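Local coordinates for protein putative phosphosugar isomerase (Silicibacter pomeroyi DSS-3, PDB 3FJ1) that is probably a phosphosugar isomerase or aminotransferase of the SIS-domain family, likely to bind a carbohydrate derivative, at residues L225-K228 and E229-L233. Residues are numbered along the deposited sequence; the frame is centred on the assembly and turned at random.
Sequences LKFK and ETCQL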
# COMPACT_ATOMS: atom_id res chain seq x y z
N LEU A 225 5.39 -11.43 -0.80
CA LEU A 225 4.49 -12.02 0.17
C LEU A 225 4.63 -13.55 0.21
O LEU A 225 4.88 -14.14 1.28
CB LEU A 225 3.03 -11.66 -0.14
CG LEU A 225 1.96 -12.35 0.72
CD1 LEU A 225 2.24 -12.08 2.21
CD2 LEU A 225 0.55 -11.94 0.33
N LYS A 226 4.50 -14.17 -0.95
CA LYS A 226 4.49 -15.62 -1.01
C LYS A 226 5.87 -16.26 -0.72
O LYS A 226 5.94 -17.38 -0.18
CB LYS A 226 3.87 -16.13 -2.31
CG LYS A 226 2.41 -15.68 -2.48
CD LYS A 226 1.48 -16.12 -1.33
CE LYS A 226 0.00 -15.60 -1.49
NZ LYS A 226 -0.74 -16.04 -2.70
N PHE A 227 6.93 -15.53 -1.01
CA PHE A 227 8.27 -16.00 -0.65
C PHE A 227 8.38 -16.09 0.87
O PHE A 227 8.85 -17.09 1.39
CB PHE A 227 9.32 -15.05 -1.21
CG PHE A 227 10.73 -15.47 -0.92
CD1 PHE A 227 11.35 -16.42 -1.69
CD2 PHE A 227 11.43 -14.89 0.12
CE1 PHE A 227 12.68 -16.78 -1.42
CE2 PHE A 227 12.74 -15.25 0.38
CZ PHE A 227 13.36 -16.20 -0.38
N LYS A 228 7.90 -15.06 1.58
CA LYS A 228 7.91 -15.08 3.05
C LYS A 228 7.03 -16.19 3.61
O LYS A 228 7.42 -16.92 4.53
CB LYS A 228 7.47 -13.73 3.63
CG LYS A 228 8.44 -12.57 3.33
CD LYS A 228 7.99 -11.25 3.95
CE LYS A 228 6.81 -10.66 3.24
NZ LYS A 228 6.43 -9.36 3.90
N GLU A 229 5.84 -16.31 3.02
CA GLU A 229 4.83 -17.26 3.44
C GLU A 229 5.34 -18.70 3.33
O GLU A 229 5.19 -19.51 4.24
CB GLU A 229 3.66 -17.15 2.47
CG GLU A 229 2.34 -17.74 2.96
CD GLU A 229 1.37 -16.64 3.39
OE1 GLU A 229 0.83 -15.87 2.51
OE2 GLU A 229 1.15 -16.53 4.61
N THR A 230 5.93 -19.00 2.18
CA THR A 230 6.31 -20.39 1.87
C THR A 230 7.71 -20.79 2.37
O THR A 230 7.91 -21.94 2.77
CB THR A 230 6.17 -20.67 0.36
OG1 THR A 230 7.07 -19.86 -0.39
CG2 THR A 230 4.70 -20.46 -0.12
N CYS A 231 8.65 -19.86 2.40
CA CYS A 231 10.03 -20.19 2.77
C CYS A 231 10.46 -19.68 4.12
O CYS A 231 11.53 -20.04 4.59
CB CYS A 231 10.99 -19.67 1.71
SG CYS A 231 10.72 -20.42 0.12
N GLN A 232 9.66 -18.80 4.72
CA GLN A 232 10.00 -18.20 6.01
C GLN A 232 11.36 -17.48 5.94
O GLN A 232 12.18 -17.57 6.86
CB GLN A 232 9.94 -19.25 7.13
CG GLN A 232 8.55 -19.87 7.29
CD GLN A 232 7.49 -18.84 7.75
OE1 GLN A 232 7.65 -18.17 8.78
NE2 GLN A 232 6.40 -18.73 6.98
N LEU A 233 11.59 -16.80 4.81
CA LEU A 233 12.77 -15.99 4.59
C LEU A 233 12.24 -14.61 4.23
O LEU A 233 11.14 -14.49 3.71
CB LEU A 233 13.64 -16.55 3.46
CG LEU A 233 14.35 -17.88 3.73
CD1 LEU A 233 14.90 -18.41 2.43
CD2 LEU A 233 15.46 -17.74 4.77
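From Glu229 N to Leu225 O (2.9 Å) through Gln232 N to Lys228 O (2.9 Å), successive i to i+4 bonds carry the last turn of helix 217-231, and Gln232, with positive phi, turns the chain out of it. Lys226 O is gripped twice, by the backbone N and the hydroxyl of Thr230, the two donors arriving from opposite faces of the carbonyl plane; chi1 of 64° folds the hydroxyl back onto the preceding turn, with Thr230 OG1 2.7 Å from Lys226 O. The Phe227 ring, its CG anti to the backbone N (chi1 -178°), swings out from the side of the helix, where Cys231 SG sits obliquely 4.8 Å from the ring centroid and Leu233 CB packs 3.5 Å from Phe227 CE2. An alanine in place of Phe227 would probably remove the ring that Cys231 SG and Leu233 CB lean on, opening a gap between them. Where the chain leaves the helix, Lys228 CA makes a CA-H...O contact with Leu233 O (3.3 Å). Gln232 NE2 doubles back to Glu229 O and also bonds Pro247 O of the second subunit. This is the C-terminal end of the crossover helix in a beta-alpha-beta unit of the second SIS domain, where the chain is handed on to strand 235-239.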